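Local coordinates for protein D-aminopeptidase (Bacillus subtilis, PDB 1HI9) that hydrolyses N-terminal residues from peptides containing D-amino acids, as a zinc-dependent, self-compartmentalizing homodecamer, at residues Ala44-Ser49 with Phe200-Lys205; Leu134-Tyr139 with Lys252-Ala257; Ala172-Gln175 with Ala181-Cys184; Asn233-Thr238 with Tyr258-Val263; Ser86-Leu91 with Ala138-Tyr143. All coordinates share one frame; numbering follows the deposited sequence.

Contact 1: residues Ala44-Ser49 with Phe200-Lys205; sequences AEAFNS and FALQNK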
# COMPACT_ATOMS: atom_id res chain seq x y z
N ALA A 44 31.41 0.63 31.95
CA ALA A 44 32.51 1.50 32.34
C ALA A 44 32.80 1.36 33.81
O ALA A 44 33.95 1.21 34.22
CB ALA A 44 32.19 2.94 32.01
N GLU A 45 31.75 1.40 34.63
CA GLU A 45 31.95 1.29 36.06
C GLU A 45 32.34 -0.12 36.46
O GLU A 45 33.00 -0.32 37.48
CB GLU A 45 30.68 1.71 36.81
CG GLU A 45 30.88 1.80 38.31
CD GLU A 45 32.17 2.51 38.68
OE1 GLU A 45 32.45 3.58 38.09
OE2 GLU A 45 32.90 2.00 39.56
N ALA A 46 31.95 -1.11 35.67
CA ALA A 46 32.30 -2.49 35.97
C ALA A 46 33.81 -2.65 35.90
O ALA A 46 34.43 -3.19 36.82
CB ALA A 46 31.63 -3.44 34.98
N PHE A 47 34.39 -2.19 34.80
CA PHE A 47 35.83 -2.26 34.60
C PHE A 47 36.53 -1.41 35.64
O PHE A 47 37.53 -1.83 36.23
CB PHE A 47 36.20 -1.77 33.19
CG PHE A 47 35.86 -2.74 32.10
CD1 PHE A 47 35.07 -2.35 31.03
CD2 PHE A 47 36.34 -4.04 32.14
CE1 PHE A 47 34.77 -3.24 30.01
CE2 PHE A 47 36.05 -4.93 31.11
CZ PHE A 47 35.26 -4.53 30.05
N ASN A 48 36.00 -0.21 35.86
CA ASN A 48 36.58 0.70 36.83
C ASN A 48 36.59 0.10 38.23
O ASN A 48 37.37 0.53 39.08
CB ASN A 48 35.80 2.02 36.86
CG ASN A 48 36.36 3.00 37.87
OD1 ASN A 48 37.54 3.36 37.82
ND2 ASN A 48 35.52 3.45 38.79
N SER A 49 35.73 -0.88 38.46
CA SER A 49 35.64 -1.51 39.77
C SER A 49 36.42 -2.82 39.87
O SER A 49 36.23 -3.58 40.82
CB SER A 49 34.18 -1.76 40.16
OG SER A 49 33.55 -0.56 40.56
N PHE A 200 28.58 0.13 44.01
CA PHE A 200 28.18 -0.44 45.28
C PHE A 200 27.87 -1.92 45.17
O PHE A 200 28.24 -2.71 46.03
CB PHE A 200 26.94 0.27 45.83
CG PHE A 200 26.53 -0.21 47.19
CD1 PHE A 200 27.15 0.28 48.34
CD2 PHE A 200 25.54 -1.19 47.33
CE1 PHE A 200 26.81 -0.21 49.60
CE2 PHE A 200 25.19 -1.69 48.58
CZ PHE A 200 25.82 -1.19 49.72
N ALA A 201 27.18 -2.30 44.09
CA ALA A 201 26.80 -3.69 43.88
C ALA A 201 28.01 -4.61 43.79
O ALA A 201 28.01 -5.69 44.36
CB ALA A 201 25.97 -3.81 42.61
N LEU A 202 29.05 -4.16 43.09
CA LEU A 202 30.25 -4.97 42.93
C LEU A 202 31.06 -5.12 44.22
O LEU A 202 31.67 -6.17 44.46
CB LEU A 202 31.13 -4.39 41.82
CG LEU A 202 30.67 -4.69 40.39
CD1 LEU A 202 31.44 -3.84 39.41
CD2 LEU A 202 30.87 -6.15 40.10
N GLN A 203 31.05 -4.09 45.06
CA GLN A 203 31.80 -4.16 46.31
C GLN A 203 31.00 -4.80 47.43
O GLN A 203 31.57 -5.26 48.42
CB GLN A 203 32.26 -2.77 46.74
CG GLN A 203 31.13 -1.82 46.99
CD GLN A 203 31.59 -0.51 47.58
OE1 GLN A 203 32.07 -0.47 48.72
NE2 GLN A 203 31.45 0.58 46.82
N ASN A 204 29.68 -4.83 47.28
CA ASN A 204 28.82 -5.41 48.30
C ASN A 204 28.37 -6.80 47.87
O ASN A 204 27.48 -7.40 48.49
CB ASN A 204 27.61 -4.49 48.51
CG ASN A 204 26.86 -4.77 49.80
OD1 ASN A 204 25.70 -5.18 49.79
ND2 ASN A 204 27.53 -4.54 50.93
N LYS A 205 29.00 -7.32 46.83
CA LYS A 205 28.67 -8.63 46.27
C LYS A 205 28.61 -9.80 47.24
O LYS A 205 27.80 -10.72 47.07
CB LYS A 205 29.63 -8.98 45.13
CG LYS A 205 31.10 -8.97 45.50
CD LYS A 205 31.94 -9.48 44.33
CE LYS A 205 33.43 -9.40 44.62
NZ LYS A 205 33.90 -7.98 44.74

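Contact 2: residues Leu134-Tyr139 with Lys252-Ala257; sequences LGLNAY and KDMLEA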
# COMPACT_ATOMS: atom_id res chain seq x y z
N LEU A 134 12.60 -11.58 35.20
CA LEU A 134 13.57 -11.34 36.25
C LEU A 134 13.81 -12.59 37.08
O LEU A 134 14.95 -13.00 37.28
CB LEU A 134 13.07 -10.20 37.13
CG LEU A 134 14.11 -9.53 38.01
CD1 LEU A 134 13.60 -8.14 38.40
CD2 LEU A 134 14.38 -10.38 39.22
N GLY A 135 12.72 -13.20 37.54
CA GLY A 135 12.82 -14.39 38.36
C GLY A 135 13.40 -15.56 37.62
O GLY A 135 14.33 -16.20 38.11
N LEU A 136 12.86 -15.87 36.45
CA LEU A 136 13.38 -17.00 35.68
C LEU A 136 14.87 -16.83 35.39
O LEU A 136 15.63 -17.78 35.53
CB LEU A 136 12.63 -17.15 34.35
CG LEU A 136 11.24 -17.79 34.38
CD1 LEU A 136 10.72 -17.92 32.94
CD2 LEU A 136 11.30 -19.16 35.04
N ASN A 137 15.29 -15.63 34.99
CA ASN A 137 16.69 -15.42 34.69
C ASN A 137 17.56 -15.54 35.95
O ASN A 137 18.70 -16.04 35.89
CB ASN A 137 16.91 -14.06 34.01
CG ASN A 137 16.13 -13.92 32.70
OD1 ASN A 137 15.69 -14.91 32.11
ND2 ASN A 137 15.95 -12.69 32.26
N ALA A 138 17.01 -15.13 37.09
CA ALA A 138 17.74 -15.22 38.34
C ALA A 138 17.93 -16.69 38.69
O ALA A 138 19.00 -17.10 39.13
CB ALA A 138 16.99 -14.49 39.45
N TYR A 139 16.88 -17.48 38.47
CA TYR A 139 16.95 -18.91 38.76
C TYR A 139 17.98 -19.61 37.88
O TYR A 139 18.67 -20.52 38.34
CB TYR A 139 15.58 -19.56 38.57
CG TYR A 139 14.70 -19.52 39.81
CD1 TYR A 139 13.35 -19.21 39.71
CD2 TYR A 139 15.23 -19.80 41.07
CE1 TYR A 139 12.54 -19.18 40.84
CE2 TYR A 139 14.42 -19.77 42.20
CZ TYR A 139 13.07 -19.46 42.08
OH TYR A 139 12.26 -19.43 43.19
N LYS A 252 13.63 -31.62 34.26
CA LYS A 252 14.70 -32.37 34.91
C LYS A 252 15.58 -31.43 35.73
O LYS A 252 16.16 -31.84 36.73
CB LYS A 252 15.57 -33.07 33.86
CG LYS A 252 14.80 -34.04 32.96
CD LYS A 252 15.75 -34.86 32.07
CE LYS A 252 16.58 -33.99 31.12
NZ LYS A 252 17.59 -33.11 31.81
N ASP A 253 15.69 -30.19 35.26
CA ASP A 253 16.47 -29.15 35.93
C ASP A 253 16.03 -27.77 35.45
O ASP A 253 15.20 -27.65 34.55
CB ASP A 253 17.96 -29.33 35.64
CG ASP A 253 18.22 -29.64 34.19
OD1 ASP A 253 18.13 -30.82 33.80
OD2 ASP A 253 18.50 -28.70 33.43
N MET A 254 16.59 -26.72 36.05
CA MET A 254 16.21 -25.36 35.69
C MET A 254 16.49 -25.07 34.21
O MET A 254 15.74 -24.35 33.56
CB MET A 254 16.95 -24.36 36.57
CG MET A 254 16.42 -22.93 36.49
SD MET A 254 14.66 -22.80 36.88
CE MET A 254 14.15 -21.61 35.60
N LEU A 255 17.58 -25.62 33.69
CA LEU A 255 17.92 -25.39 32.30
C LEU A 255 16.85 -25.93 31.34
O LEU A 255 16.50 -25.28 30.36
CB LEU A 255 19.28 -25.99 31.96
CG LEU A 255 20.47 -25.46 32.77
CD1 LEU A 255 21.75 -25.87 32.07
CD2 LEU A 255 20.42 -23.94 32.90
N GLU A 256 16.32 -27.12 31.63
CA GLU A 256 15.29 -27.70 30.78
C GLU A 256 14.00 -26.90 30.96
O GLU A 256 13.22 -26.72 30.02
CB GLU A 256 15.04 -29.17 31.13
CG GLU A 256 14.41 -29.95 29.99
CD GLU A 256 13.83 -31.29 30.42
OE1 GLU A 256 13.73 -32.20 29.56
OE2 GLU A 256 13.45 -31.43 31.61
N ALA A 257 13.79 -26.42 32.18
CA ALA A 257 12.59 -25.65 32.49
C ALA A 257 12.61 -24.35 31.70
O ALA A 257 11.57 -23.90 31.21
CB ALA A 257 12.53 -25.36 33.99

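Contact 3: residues Ala172-Gln175 with Ala181-Cys184; sequences AVKQ and AVKC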
# COMPACT_ATOMS: atom_id res chain seq x y z
N ALA A 172 16.53 2.34 40.26
CA ALA A 172 15.29 2.77 39.64
C ALA A 172 15.52 4.01 38.80
O ALA A 172 15.43 5.13 39.28
CB ALA A 172 14.23 3.05 40.72
N VAL A 173 15.79 3.81 37.51
CA VAL A 173 16.07 4.93 36.63
C VAL A 173 14.82 5.74 36.29
O VAL A 173 14.92 6.84 35.75
CB VAL A 173 16.75 4.45 35.34
CG1 VAL A 173 18.08 3.80 35.68
CG2 VAL A 173 15.85 3.44 34.62
N LYS A 174 13.65 5.20 36.60
CA LYS A 174 12.42 5.92 36.32
C LYS A 174 11.29 5.42 37.22
O LYS A 174 11.34 4.30 37.72
CB LYS A 174 12.03 5.77 34.84
CG LYS A 174 11.92 4.33 34.35
CD LYS A 174 11.64 4.28 32.86
CE LYS A 174 11.67 2.84 32.35
NZ LYS A 174 11.45 2.74 30.87
N GLN A 175 10.27 6.26 37.41
CA GLN A 175 9.12 5.91 38.24
C GLN A 175 7.91 5.62 37.37
O GLN A 175 7.56 6.40 36.49
CB GLN A 175 8.77 7.07 39.18
CG GLN A 175 9.87 7.46 40.14
CD GLN A 175 10.15 6.38 41.17
OE1 GLN A 175 9.23 5.90 41.83
NE2 GLN A 175 11.42 6.02 41.32
N ALA A 181 3.48 5.11 30.87
CA ALA A 181 3.83 6.45 31.34
C ALA A 181 4.77 6.38 32.53
O ALA A 181 4.60 5.56 33.42
CB ALA A 181 2.57 7.22 31.71
N VAL A 182 5.76 7.26 32.54
CA VAL A 182 6.71 7.27 33.64
C VAL A 182 7.26 8.65 33.93
O VAL A 182 7.15 9.57 33.11
CB VAL A 182 7.91 6.33 33.36
CG1 VAL A 182 7.44 4.88 33.26
CG2 VAL A 182 8.61 6.75 32.09
N LYS A 183 7.82 8.81 35.11
CA LYS A 183 8.46 10.04 35.52
C LYS A 183 9.91 9.58 35.52
O LYS A 183 10.28 8.70 36.31
CB LYS A 183 8.02 10.45 36.92
CG LYS A 183 8.79 11.62 37.51
CD LYS A 183 8.46 11.78 38.99
CE LYS A 183 9.42 12.73 39.68
NZ LYS A 183 9.26 12.65 41.16
N CYS A 184 10.71 10.16 34.64
CA CYS A 184 12.10 9.74 34.52
C CYS A 184 13.16 10.78 34.83
O CYS A 184 12.89 11.97 34.90
CB CYS A 184 12.35 9.17 33.12
SG CYS A 184 11.36 9.92 31.80

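Contact 4: residues Asn233-Thr238 with Tyr258-Val263; sequences NLMPGT and YQAMLV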
# COMPACT_ATOMS: atom_id res chain seq x y z
N ASN A 233 0.20 -26.73 25.13
CA ASN A 233 -0.10 -28.08 25.55
C ASN A 233 0.19 -29.12 24.45
O ASN A 233 -0.04 -30.31 24.63
CB ASN A 233 -1.55 -28.17 26.01
CG ASN A 233 -1.87 -29.48 26.68
OD1 ASN A 233 -1.05 -30.02 27.44
ND2 ASN A 233 -3.07 -30.00 26.43
N LEU A 234 0.69 -28.65 23.32
CA LEU A 234 1.03 -29.52 22.21
C LEU A 234 2.41 -30.13 22.48
O LEU A 234 2.72 -31.22 22.02
CB LEU A 234 1.08 -28.72 20.91
CG LEU A 234 0.08 -28.99 19.80
CD1 LEU A 234 -1.30 -29.30 20.35
CD2 LEU A 234 0.05 -27.78 18.89
N MET A 235 3.23 -29.41 23.23
CA MET A 235 4.57 -29.89 23.54
C MET A 235 4.53 -31.11 24.44
O MET A 235 3.84 -31.13 25.46
CB MET A 235 5.38 -28.79 24.22
CG MET A 235 6.86 -29.11 24.31
SD MET A 235 7.81 -27.80 25.09
CE MET A 235 7.69 -28.31 26.84
N PRO A 236 5.28 -32.16 24.07
CA PRO A 236 5.31 -33.39 24.87
C PRO A 236 5.72 -33.09 26.31
O PRO A 236 6.59 -32.26 26.56
CB PRO A 236 6.34 -34.25 24.15
CG PRO A 236 6.22 -33.80 22.73
CD PRO A 236 6.14 -32.30 22.88
N GLY A 237 5.10 -33.78 27.26
CA GLY A 237 5.43 -33.58 28.66
C GLY A 237 4.64 -32.48 29.35
O GLY A 237 4.89 -32.19 30.52
N THR A 238 3.70 -31.86 28.64
CA THR A 238 2.88 -30.80 29.21
C THR A 238 1.48 -31.27 29.53
O THR A 238 1.03 -32.30 29.03
CB THR A 238 2.75 -29.59 28.24
OG1 THR A 238 2.03 -30.00 27.06
CG2 THR A 238 4.11 -29.05 27.86
N TYR A 258 13.79 -23.76 31.57
CA TYR A 258 13.92 -22.51 30.85
C TYR A 258 13.59 -22.71 29.38
O TYR A 258 12.78 -21.97 28.80
CB TYR A 258 15.33 -21.93 30.99
CG TYR A 258 15.43 -20.48 30.57
CD1 TYR A 258 14.99 -19.46 31.40
CD2 TYR A 258 15.92 -20.14 29.31
CE1 TYR A 258 15.03 -18.13 31.00
CE2 TYR A 258 15.97 -18.81 28.90
CZ TYR A 258 15.52 -17.81 29.75
OH TYR A 258 15.56 -16.50 29.35
N GLN A 259 14.20 -23.72 28.77
CA GLN A 259 13.93 -24.00 27.37
C GLN A 259 12.48 -24.40 27.12
O GLN A 259 11.93 -24.10 26.06
CB GLN A 259 14.89 -25.05 26.85
CG GLN A 259 16.29 -24.49 26.67
CD GLN A 259 17.19 -25.40 25.86
OE1 GLN A 259 18.18 -24.96 25.27
NE2 GLN A 259 16.86 -26.69 25.83
N ALA A 260 11.87 -25.07 28.09
CA ALA A 260 10.48 -25.45 27.93
C ALA A 260 9.67 -24.16 27.86
O ALA A 260 8.69 -24.07 27.13
CB ALA A 260 10.03 -26.30 29.11
N MET A 261 10.09 -23.15 28.63
CA MET A 261 9.40 -21.86 28.63
C MET A 261 9.51 -21.24 27.25
O MET A 261 8.52 -20.74 26.71
CB MET A 261 10.01 -20.94 29.70
CG MET A 261 9.45 -19.52 29.73
SD MET A 261 10.24 -18.43 28.53
CE MET A 261 11.90 -18.41 29.20
N LEU A 262 10.70 -21.27 26.67
CA LEU A 262 10.93 -20.71 25.35
C LEU A 262 10.02 -21.32 24.30
O LEU A 262 9.39 -20.60 23.52
CB LEU A 262 12.39 -20.90 24.94
CG LEU A 262 13.41 -20.13 25.79
CD1 LEU A 262 14.81 -20.49 25.34
CD2 LEU A 262 13.16 -18.63 25.65
N VAL A 263 9.95 -22.64 24.27
CA VAL A 263 9.11 -23.35 23.32
C VAL A 263 7.61 -23.11 23.55
O VAL A 263 6.89 -22.79 22.61
CB VAL A 263 9.39 -24.86 23.36
CG1 VAL A 263 8.43 -25.61 22.45
CG2 VAL A 263 10.83 -25.11 22.92

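Contact 5: residues Ser86-Leu91 with Ala138-Tyr143; sequences SMVEGL and AYVAGY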
# COMPACT_ATOMS: atom_id res chain seq x y z
N SER A 86 18.24 -17.77 25.41
CA SER A 86 17.66 -16.44 25.25
C SER A 86 18.30 -15.33 26.08
O SER A 86 19.46 -14.96 25.84
CB SER A 86 16.15 -16.52 25.55
OG SER A 86 15.47 -15.31 25.24
N MET A 87 17.54 -14.79 27.03
CA MET A 87 18.01 -13.71 27.89
C MET A 87 19.23 -14.01 28.76
O MET A 87 19.90 -13.08 29.22
CB MET A 87 16.86 -13.22 28.77
CG MET A 87 15.67 -12.73 27.98
SD MET A 87 14.37 -11.98 29.00
CE MET A 87 15.06 -10.37 29.29
N VAL A 88 19.53 -15.28 29.01
CA VAL A 88 20.69 -15.62 29.82
C VAL A 88 21.75 -16.41 29.04
O VAL A 88 22.58 -17.10 29.63
CB VAL A 88 20.30 -16.38 31.12
CG1 VAL A 88 19.70 -15.41 32.12
CG2 VAL A 88 19.30 -17.50 30.81
N GLU A 89 21.73 -16.28 27.72
CA GLU A 89 22.70 -16.94 26.86
C GLU A 89 24.11 -16.47 27.21
O GLU A 89 24.36 -15.27 27.36
CB GLU A 89 22.41 -16.62 25.40
CG GLU A 89 23.44 -17.21 24.46
CD GLU A 89 23.42 -18.73 24.48
OE1 GLU A 89 24.48 -19.34 24.18
OE2 GLU A 89 22.34 -19.31 24.77
N GLY A 90 25.03 -17.42 27.35
CA GLY A 90 26.40 -17.08 27.67
C GLY A 90 26.75 -17.06 29.14
O GLY A 90 27.91 -16.91 29.51
N LEU A 91 25.75 -17.23 30.00
CA LEU A 91 25.97 -17.22 31.44
C LEU A 91 26.32 -18.63 31.95
O LEU A 91 25.53 -19.56 31.79
CB LEU A 91 24.70 -16.71 32.15
CG LEU A 91 24.84 -16.06 33.53
CD1 LEU A 91 23.46 -15.72 34.08
CD2 LEU A 91 25.56 -16.99 34.48
N ALA A 138 17.01 -15.13 37.09
CA ALA A 138 17.74 -15.22 38.34
C ALA A 138 17.93 -16.69 38.69
O ALA A 138 19.00 -17.10 39.13
CB ALA A 138 16.99 -14.49 39.45
N TYR A 139 16.88 -17.48 38.47
CA TYR A 139 16.95 -18.91 38.76
C TYR A 139 17.98 -19.61 37.88
O TYR A 139 18.67 -20.52 38.34
CB TYR A 139 15.58 -19.56 38.57
CG TYR A 139 14.70 -19.52 39.81
CD1 TYR A 139 13.35 -19.21 39.71
CD2 TYR A 139 15.23 -19.80 41.07
CE1 TYR A 139 12.54 -19.18 40.84
CE2 TYR A 139 14.42 -19.77 42.20
CZ TYR A 139 13.07 -19.46 42.08
OH TYR A 139 12.26 -19.43 43.19
N VAL A 140 18.08 -19.20 36.61
CA VAL A 140 19.06 -19.83 35.73
C VAL A 140 20.45 -19.42 36.22
O VAL A 140 21.38 -20.20 36.15
CB VAL A 140 18.88 -19.40 34.26
CG1 VAL A 140 20.02 -19.96 33.42
CG2 VAL A 140 17.54 -19.91 33.73
N ALA A 141 20.57 -18.19 36.71
CA ALA A 141 21.84 -17.72 37.22
C ALA A 141 22.18 -18.58 38.45
O ALA A 141 23.33 -18.95 38.66
CB ALA A 141 21.73 -16.25 37.62
N GLY A 142 21.15 -18.89 39.24
CA GLY A 142 21.34 -19.70 40.43
C GLY A 142 21.85 -21.09 40.11
O GLY A 142 22.67 -21.64 40.85
N TYR A 143 21.37 -21.66 39.02
CA TYR A 143 21.79 -22.98 38.59
C TYR A 143 23.31 -23.03 38.46
O TYR A 143 23.92 -24.07 38.70
CB TYR A 143 21.16 -23.33 37.25
CG TYR A 143 21.55 -24.70 36.75
CD1 TYR A 143 20.87 -25.84 37.19
CD2 TYR A 143 22.61 -24.87 35.85
CE1 TYR A 143 21.25 -27.11 36.75
CE2 TYR A 143 23.00 -26.13 35.41
CZ TYR A 143 22.31 -27.25 35.86
OH TYR A 143 22.68 -28.51 35.42

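Contact 1: residues Ala44-Ser49 with Phe200-Lys205
Two helices of the seven-stranded mixed sheet domain, 28-48 and 187-203, meet at their C-terminal ends, where Leu202 reaches across to Ala46 and Ser49. One branch does the work. Leu202 CD1 lies 3.5 Å from Ser49 CB and 3.8 Å from Ala46 CA, pressing on the carbon side of the serine and on the backbone where helix 28-48 gives out. The first torsion sets CG anti to the carbonyl carbon (chi1 -77°), and from there CD1 extends to the other helix. Leucine suits the place because it also touches Leu149 of strand 148-152, as well as Met1 and Cys51, so the pair of helix ends is packed against the alpha/beta core. Alanine at 46 brings helix backbone within range of the leucine methyl; Ser49, the first residue to leave helical angles, offers a small CB. Polar groups finish both ends. Asn48 ND2 donates to Glu45 OE2 over 3.1 Å, on the syn side of the carboxylate and 20° out of its plane. On the partner helix Lys205 NZ curls back to Leu202 O at 2.9 Å, tilted 21° from the carbonyl plane, and so supplies a donor to a carbonyl of the last turn.

Contact 2: residues Leu134-Tyr139 with Lys252-Ala257
Met254 lays its thioether end against the base of Tyr139 and the tip of Leu136. Its SD lies 3.8 Å from Tyr139 CB, and its CE lies 3.8 Å from Leu136 CD2, where the two side chains cross at about a right angle. The chain leaves the helix with CG anti to the backbone N (chi1 -167°) and then bends at both following torsions, which brings the methyl within touch of both the leucine and the tyrosine CB. Met254 SD stands obliquely to the Tyr139 ring, 5.3 Å from its centroid and 48° off the normal, in a Met-aromatic contact. Helix 133-143, whose first residue is the zinc ligand Glu133, is thus packed through Leu136 and Tyr139 against the start of helix 254-268. Strand 121-126 closes the same apolar cluster, Ile126 touching all three side chains. A serine at Met254 would probably leave a gap between the helices, the Leu136 methyl and Tyr139 CB losing the thioether that touches them. One residue earlier, Asp253 is the N-cap: its OD2 accepts from Glu256 N at 3.2 Å, met from well above the carboxylate plane. Glu256 in turn takes Lys252 N on OE2 at 2.7 Å, nearly in line with the C-O bond, so acidic side chains satisfy backbone N-H groups at this helix start and would suit its dipole.

Contact 3: residues Ala172-Gln175 with Ala181-Cys184
The flat groups here are the backbone peptides of Gln175 and Lys183, which face each other through their N-H and C=O groups. Gln175 N gives its proton to Lys183 O at 2.7 Å in an almost straight bond (176°), though tilted 21° from that carbonyl plane; Lys183 N answers to Gln175 O at 2.8 Å and lies in the carbonyl plane. The two bonds make Gln175 and Lys183 a hydrogen-bonded antiparallel pair in the beta hairpin of strands 169-176 and 181-184, and Lys174 with Cys184 is the non-hydrogen-bonded pair beside it. Strand 181-184 ends the seven-stranded sheet within this chain, yet residues 181 to 184 also pair antiparallel with a strand of a neighbouring subunit, so the sheet continues through the interface. On one face Gln175 and Lys183, both partly exposed, set their CB atoms 4.1 Å apart, and the long polar side chains suit a side that is not fully buried. The other face is buried and carries Lys174, Val182 and Cys184. Lys174 has CG between the backbone N and the carbonyl carbon (chi1 55°) and is extended beyond it, a stem whose CD passes the Val182 branch CG2 at 4.0 Å, the two side chains crossing obliquely. Lysine is tolerable in this interior because its NZ is hydrogen-bonded to the carbonyl oxygens of Glu10, Ile12 and Leu15; Glu10 is itself a zinc ligand, which places the lysine as a likely second-shell support of that loop. At the root of the stem, Lys174 CB rests 3.8 Å from Cys184 CB.

Contact 4: residues Asn233-Thr238 with Tyr258-Val263
Met235 opens a type II beta turn that ends at Thr238, and its side chain reaches Ala260 and Val263, residues three apart and thus about one turn from each other on helix 254-268. Gly237 takes the third turn position at phi 88°, where a side chain would jam against the preceding carbonyl, so glycine is called for; Pro236 supplies the phi of -56° suited to the second. The turn is fastened at Met235 O, which accepts from both Thr238 N and Thr238 OG1. The hydroxyl bond, 2.7 Å from OG1 to Met235 O, lies in the carbonyl plane and is shorter than the 3.3 Å backbone bond from Thr238 N to the same oxygen. Met235 stretches out from the turn with CG anti to the backbone N (chi1 -168°) and bends only at its last torsion, which swings the methyl along the helix. SD meets Val263 CG1 at 3.5 Å, the side chains crossing at about a right angle, while CE sits 3.8 Å from Ala260 CB. The small alanine lets Met235 CE come within 4.1 Å of Ala260 CA; the valine offers a branch to the sulfur. With an alanine in place of Met235, turn and helix would probably be separated by a gap, Val263 CG1 and Ala260 CB losing the thioether they touch. The loop follows helix 226-232 and leads into strand 238-240. Phe249 of strand 246-250 touches both Met235 and Ala260, Met264 of helix 254-268 adds to the cover, and Pro236 of a neighbouring subunit packs on Met235.

Contact 5: residues Ser86-Leu91 with Ala138-Tyr143
Val140 is the first residue of helix 133-143 in this segment to meet the loop 86-91, its CG1 lying 3.7 Å from Val88 CG2. That loop joins strands 76-80 and 97-103 of the mixed sheet and holds a type II beta turn from Val88 to Leu91, so the contact seats a turn against a helix. The two valines cross at a slant, branch against branch. In Val140, CG1 is anti to the backbone N (chi1 174°), which aims it at the turn, and Val140 CG2 lies 4.2 Å from Val88 CG2. Valine suits both positions: its methyls sit close to the backbone and can meet where turn and helix lie near each other. The pair is buried near the metal centre: the side chain of Val88 is about 11 Å from a bound zinc, and Met87 beside it touches the zinc ligands Asp8 and Glu133. Next comes Ala141, whose CB meets Leu91 CD1 at 4.0 Å. Because alanine is small, Leu91 CD1 is almost as near to the helix backbone, 4.1 Å from Ala141 CA. Leu91 lies where the turn closes, its N bonded to Val88 O at 3.2 Å, and Gly90 before it adopts a positive phi (93°) that favours glycine. Further on, Gly142 N donates to Ala138 O at 2.8 Å, and Tyr143 packs on Leu255 of helix 254-268 while its backbone N holds Tyr139 O at 3.0 Å.

From the N terminus, residues 44-49 open the longest loop, which contact 1 closes at 200-205, tying two helix ends of the mixed sheet domain. Within that span contact 5 closes first, joining loop 86-91 to helix 133-143, and contact 3 later closes the short hairpin of 172-175 and 181-184. Contact 2 starts on the helix where contact 5 ends, sharing Ala138 and Tyr139; it encloses contact 3, crosses contact 1 and closes at 252-257. Contact 4 begins at 233-238, after contact 1 is complete, and crosses contact 2 before ending further along helix 254-268. Contacts 2, 4 and 5 touch one another, linking helices 133-143 and 254-268, whereas contacts 1 and 3 lie apart.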